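Local coordinates for protein endo-alpha-mannosidase (Bacteroides thetaiotaomicron, PDB 4ACY) that hydrolyses internal alpha-mannosidic linkages, probably those of N-glycan-type mannosides, as a family 99 glycoside hydrolase, at residues F249-W263 with T297-M310. Residues are numbered along the deposited sequence; the frame is centred on the assembly and turned at random.
Sequences FAATGFTNASTPANW and TTRDRENGKYYDDM
With CG anti to the backbone N (chi1 -179°), the ring of Tyr-306 reaches out from helix 305-316 to Ala-250 and Thr-252, while a bend at chi2 of Arg-299 (-75°) turns its guanidinium onto the carbonyl of Thr-252. The two segments belong to a (beta/alpha)8 barrel: 249-263 lies in the loop linking strand 244-246 to helix 263-272, and 297-310 runs from a loop into the first turns of helix 305-316, the next barrel helix. The phenol bridges two backbone groups. Tyr-306 OH donates to a lone pair of Ala-250 O at 2.6 Å and accepts from Thr-252 N at 2.8 Å, which sets the rotation of the hydroxyl about CZ-OH. Arg-299 grips Thr-252 O side-on, through NE (3.0 Å) and NH2 (2.9 Å), the oxygen lying in the guanidinium plane; Ala-251 CB sits over one face. NH1 turns back to Thr-298 O and Ser-296 O, helping to fix the orientation of a group whose edge meets the type II turn from Ala-251 to Phe-254. A leucine in place of Arg-299 would probably leave Thr-252 O without both donors and the turn less firmly tied to the 297-310 segment. The extended selenomethionine Met-310 runs between Trp-263 and the loop backbone, its side chain crossing that of Trp-263 at about a right angle, with CG 3.8 Å from Trp-263 CH2. Val-281 of strand 276-281 touches both residues, and Trp-263 NE1 donates a hydrogen bond to Ala-257 O. Further along Met-310, SE comes to 3.4 Å from Ala-250 O, the same oxygen that accepts the Tyr-306 hydrogen bond.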
loop_
_atom_site.group_PDB
_atom_site.type_symbol
_atom_site.label_atom_id
_atom_site.label_comp_id
_atom_site.label_asym_id
_atom_site.label_seq_id
_atom_site.Cartn_x
_atom_site.Cartn_y
_atom_site.Cartn_z
ATOM N N PHE A 249 3.368 -1.903 -7.633
ATOM C CA PHE A 249 3.868 -0.686 -8.285
ATOM C C PHE A 249 2.805 0.043 -9.094
ATOM O O PHE A 249 2.145 -0.554 -9.923
ATOM C CB PHE A 249 5.099 -1.020 -9.129
ATOM C CG PHE A 249 6.176 -1.667 -8.330
ATOM C CD1 PHE A 249 6.902 -0.915 -7.401
ATOM C CD2 PHE A 249 6.426 -3.030 -8.447
ATOM C CE1 PHE A 249 7.887 -1.508 -6.608
ATOM C CE2 PHE A 249 7.413 -3.640 -7.662
ATOM C CZ PHE A 249 8.144 -2.878 -6.744
ATOM N N ALA A 250 2.641 1.338 -8.828
ATOM C CA ALA A 250 1.567 2.102 -9.463
ATOM C C ALA A 250 1.927 2.522 -10.876
ATOM O O ALA A 250 1.051 2.942 -11.633
ATOM C CB ALA A 250 1.237 3.317 -8.651
ATOM N N ALA A 251 3.219 2.459 -11.209
ATOM C CA ALA A 251 3.680 2.910 -12.529
ATOM C C ALA A 251 3.579 1.764 -13.530
ATOM O O ALA A 251 4.251 0.733 -13.381
ATOM C CB ALA A 251 5.085 3.426 -12.456
ATOM N N THR A 252 2.715 1.942 -14.534
ATOM C CA THR A 252 2.481 0.898 -15.529
ATOM C C THR A 252 3.808 0.533 -16.187
ATOM O O THR A 252 4.571 1.416 -16.590
ATOM C CB THR A 252 1.451 1.323 -16.598
ATOM O OG1 THR A 252 1.811 2.604 -17.116
ATOM C CG2 THR A 252 0.067 1.408 -15.997
ATOM N N GLY A 253 4.093 -0.768 -16.235
ATOM C CA GLY A 253 5.279 -1.285 -16.917
ATOM C C GLY A 253 6.556 -1.247 -16.109
ATOM O O GLY A 253 7.585 -1.724 -16.575
ATOM N N PHE A 254 6.512 -0.693 -14.894
ATOM C CA PHE A 254 7.706 -0.710 -14.060
ATOM C C PHE A 254 8.213 -2.141 -13.865
ATOM O O PHE A 254 9.426 -2.375 -13.836
ATOM C CB PHE A 254 7.475 -0.037 -12.712
ATOM C CG PHE A 254 8.696 -0.025 -11.848
ATOM C CD1 PHE A 254 9.849 0.653 -12.263
ATOM C CD2 PHE A 254 8.714 -0.731 -10.652
ATOM C CE1 PHE A 254 11.016 0.639 -11.462
ATOM C CE2 PHE A 254 9.853 -0.746 -9.843
ATOM C CZ PHE A 254 11.010 -0.057 -10.253
ATOM N N THR A 255 7.281 -3.076 -13.697
ATOM C CA THR A 255 7.576 -4.495 -13.742
ATOM C C THR A 255 6.591 -5.164 -14.707
ATOM O O THR A 255 5.575 -4.579 -15.082
ATOM C CB THR A 255 7.449 -5.181 -12.368
ATOM O OG1 THR A 255 6.098 -5.096 -11.918
ATOM C CG2 THR A 255 8.405 -4.578 -11.334
ATOM N N ASN A 256 6.902 -6.394 -15.100
ATOM C CA ASN A 256 5.973 -7.215 -15.869
ATOM C C ASN A 256 4.626 -7.343 -15.144
ATOM O O ASN A 256 3.565 -7.197 -15.752
ATOM C CB ASN A 256 6.600 -8.594 -16.142
ATOM C CG ASN A 256 5.632 -9.566 -16.780
ATOM O OD1 ASN A 256 4.879 -10.243 -16.087
ATOM N ND2 ASN A 256 5.674 -9.669 -18.104
ATOM N N ALA A 257 4.675 -7.586 -13.838
ATOM C CA ALA A 257 3.441 -7.753 -13.056
ATOM C C ALA A 257 2.601 -6.475 -12.938
ATOM O O ALA A 257 1.382 -6.553 -12.740
ATOM C CB ALA A 257 3.765 -8.285 -11.688
ATOM N N SER A 258 3.245 -5.304 -13.031
ATOM C CA SER A 258 2.518 -4.027 -12.952
ATOM C C SER A 258 2.252 -3.456 -14.332
ATOM O O SER A 258 2.111 -2.252 -14.500
ATOM C CB SER A 258 3.247 -3.006 -12.075
ATOM O OG SER A 258 4.520 -2.687 -12.606
ATOM N N THR A 259 2.193 -4.353 -15.314
ATOM C CA THR A 259 1.783 -4.030 -16.668
ATOM C C THR A 259 0.347 -4.556 -16.838
ATOM O O THR A 259 0.149 -5.772 -16.882
ATOM C CB THR A 259 2.713 -4.726 -17.674
ATOM O OG1 THR A 259 4.081 -4.348 -17.422
ATOM C CG2 THR A 259 2.324 -4.374 -19.080
ATOM N N PRO A 260 -0.654 -3.649 -16.898
ATOM C CA PRO A 260 -2.061 -4.096 -16.875
ATOM C C PRO A 260 -2.478 -5.056 -17.991
ATOM O O PRO A 260 -3.397 -5.859 -17.798
ATOM C CB PRO A 260 -2.845 -2.787 -16.951
ATOM C CG PRO A 260 -1.956 -1.811 -16.213
ATOM C CD PRO A 260 -0.542 -2.199 -16.623
ATOM N N ALA A 261 -1.796 -4.985 -19.132
ATOM C CA ALA A 261 -2.055 -5.914 -20.238
ATOM C C ALA A 261 -1.912 -7.371 -19.822
ATOM O O ALA A 261 -2.496 -8.253 -20.457
ATOM C CB ALA A 261 -1.128 -5.616 -21.414
ATOM N N ASN A 262 -1.143 -7.626 -18.762
ATOM C CA ASN A 262 -0.904 -8.990 -18.293
ATOM C C ASN A 262 -1.887 -9.459 -17.223
ATOM O O ASN A 262 -1.846 -10.615 -16.816
ATOM C CB ASN A 262 0.525 -9.151 -17.772
ATOM C CG ASN A 262 1.559 -8.897 -18.853
ATOM O OD1 ASN A 262 1.373 -9.313 -19.994
ATOM N ND2 ASN A 262 2.641 -8.191 -18.507
ATOM N N TRP A 263 -2.759 -8.561 -16.778
ATOM C CA TRP A 263 -3.647 -8.858 -15.654
ATOM C C TRP A 263 -4.695 -9.953 -15.906
ATOM O O TRP A 263 -4.917 -10.798 -15.042
ATOM C CB TRP A 263 -4.269 -7.581 -15.097
ATOM C CG TRP A 263 -3.257 -6.718 -14.368
ATOM C CD1 TRP A 263 -1.980 -7.055 -14.037
ATOM C CD2 TRP A 263 -3.475 -5.404 -13.843
ATOM N NE1 TRP A 263 -1.374 -6.021 -13.357
ATOM C CE2 TRP A 263 -2.274 -4.997 -13.214
ATOM C CE3 TRP A 263 -4.567 -4.531 -13.840
ATOM C CZ2 TRP A 263 -2.130 -3.739 -12.588
ATOM C CZ3 TRP A 263 -4.424 -3.269 -13.226
ATOM C CH2 TRP A 263 -3.217 -2.902 -12.597
ATOM N N THR A 297 10.312 6.470 -14.473
ATOM C CA THR A 297 9.193 5.820 -13.788
ATOM C C THR A 297 7.982 6.785 -13.676
ATOM O O THR A 297 6.857 6.364 -13.413
ATOM C CB THR A 297 9.604 5.323 -12.388
ATOM O OG1 THR A 297 10.812 4.547 -12.473
ATOM C CG2 THR A 297 8.513 4.433 -11.773
ATOM N N THR A 298 8.218 8.073 -13.903
ATOM C CA THR A 298 7.138 9.062 -13.830
ATOM C C THR A 298 5.969 8.696 -14.761
ATOM O O THR A 298 6.168 8.319 -15.921
ATOM C CB THR A 298 7.656 10.476 -14.150
ATOM O OG1 THR A 298 8.592 10.890 -13.135
ATOM C CG2 THR A 298 6.488 11.498 -14.211
ATOM N N ARG A 299 4.753 8.781 -14.240
ATOM C CA ARG A 299 3.556 8.576 -15.055
ATOM C C ARG A 299 2.605 9.722 -14.751
ATOM O O ARG A 299 2.146 9.841 -13.622
ATOM C CB ARG A 299 2.890 7.225 -14.722
ATOM C CG ARG A 299 3.770 5.989 -14.946
ATOM C CD ARG A 299 3.952 5.613 -16.422
ATOM N NE ARG A 299 4.777 4.403 -16.512
ATOM C CZ ARG A 299 6.111 4.398 -16.579
ATOM N NH1 ARG A 299 6.787 5.540 -16.607
ATOM N NH2 ARG A 299 6.771 3.242 -16.632
ATOM N N ASP A 300 2.328 10.580 -15.744
ATOM C CA ASP A 300 1.427 11.729 -15.517
ATOM C C ASP A 300 -0.009 11.284 -15.243
ATOM O O ASP A 300 -0.477 10.295 -15.795
ATOM C CB ASP A 300 1.403 12.685 -16.715
ATOM C CG ASP A 300 2.760 13.279 -17.046
ATOM O OD1 ASP A 300 3.681 13.320 -16.190
ATOM O OD2 ASP A 300 2.887 13.732 -18.210
ATOM N N ARG A 301 -0.712 12.031 -14.399
ATOM C CA ARG A 301 -2.088 11.667 -14.045
ATOM C C ARG A 301 -3.097 11.936 -15.166
ATOM O O ARG A 301 -4.149 11.297 -15.206
ATOM C CB ARG A 301 -2.525 12.364 -12.758
ATOM C CG ARG A 301 -1.644 12.016 -11.570
ATOM C CD ARG A 301 -2.408 12.124 -10.270
ATOM N NE ARG A 301 -1.560 11.661 -9.177
ATOM C CZ ARG A 301 -1.977 11.389 -7.942
ATOM N NH1 ARG A 301 -3.260 11.555 -7.591
ATOM N NH2 ARG A 301 -1.104 10.956 -7.042
ATOM N N GLU A 302 -2.755 12.873 -16.060
ATOM C CA GLU A 302 -3.622 13.260 -17.185
ATOM C C GLU A 302 -5.075 13.489 -16.742
ATOM O O GLU A 302 -6.013 12.902 -17.286
ATOM C CB GLU A 302 -3.533 12.245 -18.334
ATOM C CG GLU A 302 -2.122 12.043 -18.910
ATOM C CD GLU A 302 -1.646 13.196 -19.786
ATOM O OE1 GLU A 302 -2.331 14.241 -19.847
ATOM O OE2 GLU A 302 -0.576 13.051 -20.419
ATOM N N ASN A 303 -5.247 14.355 -15.745
ATOM C CA ASN A 303 -6.583 14.700 -15.235
ATOM C C ASN A 303 -7.462 13.480 -14.955
ATOM O O ASN A 303 -8.661 13.466 -15.268
ATOM C CB ASN A 303 -7.289 15.673 -16.195
ATOM C CG ASN A 303 -6.567 17.009 -16.309
ATOM O OD1 ASN A 303 -6.015 17.523 -15.330
ATOM N ND2 ASN A 303 -6.589 17.593 -17.508
ATOM N N GLY A 304 -6.848 12.449 -14.382
ATOM C CA GLY A 304 -7.574 11.259 -13.952
ATOM C C GLY A 304 -7.608 10.132 -14.968
ATOM O O GLY A 304 -8.032 9.026 -14.643
ATOM N N LYS A 305 -7.171 10.397 -16.196
ATOM C CA LYS A 305 -7.209 9.356 -17.231
ATOM C C LYS A 305 -6.348 8.137 -16.894
ATOM O O LYS A 305 -6.727 7.001 -17.181
ATOM C CB LYS A 305 -6.805 9.913 -18.597
ATOM C CG LYS A 305 -7.027 8.906 -19.721
ATOM C CD LYS A 305 -6.624 9.468 -21.082
ATOM C CE LYS A 305 -6.955 8.476 -22.191
ATOM N NZ LYS A 305 -6.050 7.287 -22.174
ATOM N N TYR A 306 -5.188 8.388 -16.297
ATOM C CA TYR A 306 -4.268 7.312 -15.958
ATOM C C TYR A 306 -4.932 6.367 -14.962
ATOM O O TYR A 306 -4.922 5.151 -15.147
ATOM C CB TYR A 306 -2.997 7.901 -15.368
ATOM C CG TYR A 306 -1.961 6.857 -15.009
ATOM C CD1 TYR A 306 -1.961 6.266 -13.755
ATOM C CD2 TYR A 306 -0.985 6.467 -15.929
ATOM C CE1 TYR A 306 -1.010 5.300 -13.408
ATOM C CE2 TYR A 306 -0.022 5.512 -15.594
ATOM C CZ TYR A 306 -0.045 4.936 -14.334
ATOM O OH TYR A 306 0.907 4.009 -13.977
ATOM N N TYR A 307 -5.532 6.947 -13.924
ATOM C CA TYR A 307 -6.224 6.177 -12.897
ATOM C C TYR A 307 -7.390 5.397 -13.506
ATOM O O TYR A 307 -7.536 4.214 -13.257
ATOM C CB TYR A 307 -6.741 7.126 -11.832
ATOM C CG TYR A 307 -7.137 6.516 -10.502
ATOM C CD1 TYR A 307 -6.400 5.464 -9.929
ATOM C CD2 TYR A 307 -8.216 7.046 -9.776
ATOM C CE1 TYR A 307 -6.744 4.930 -8.684
ATOM C CE2 TYR A 307 -8.566 6.520 -8.522
ATOM C CZ TYR A 307 -7.826 5.472 -7.983
ATOM O OH TYR A 307 -8.148 4.945 -6.745
ATOM N N ASP A 308 -8.221 6.081 -14.293
ATOM C CA ASP A 308 -9.334 5.416 -14.989
ATOM C C ASP A 308 -8.889 4.205 -15.781
ATOM O O ASP A 308 -9.496 3.142 -15.687
ATOM C CB ASP A 308 -10.043 6.372 -15.951
ATOM C CG ASP A 308 -10.857 7.431 -15.256
ATOM O OD1 ASP A 308 -11.004 7.417 -14.005
ATOM O OD2 ASP A 308 -11.342 8.324 -15.990
ATOM N N ASP A 309 -7.853 4.367 -16.599
ATOM C CA ASP A 309 -7.374 3.265 -17.437
ATOM C C ASP A 309 -6.893 2.073 -16.600
ATOM O O ASP A 309 -7.192 0.904 -16.901
ATOM C CB ASP A 309 -6.242 3.745 -18.362
ATOM C CG ASP A 309 -6.730 4.654 -19.501
ATOM O OD1 ASP A 309 -7.940 4.695 -19.807
ATOM O OD2 ASP A 309 -5.884 5.325 -20.128
HETATM N N MSE A 310 -6.147 2.376 -15.542
HETATM C CA MSE A 310 -5.560 1.326 -14.717
HETATM C C MSE A 310 -6.635 0.604 -13.895
HETATM O O MSE A 310 -6.621 -0.628 -13.789
HETATM C CB MSE A 310 -4.463 1.888 -13.804
HETATM C CG MSE A 310 -3.536 0.815 -13.254
HETATM SE SE MSE A 310 -1.931 1.618 -12.533
HETATM C CE MSE A 310 -0.818 0.025 -12.410
#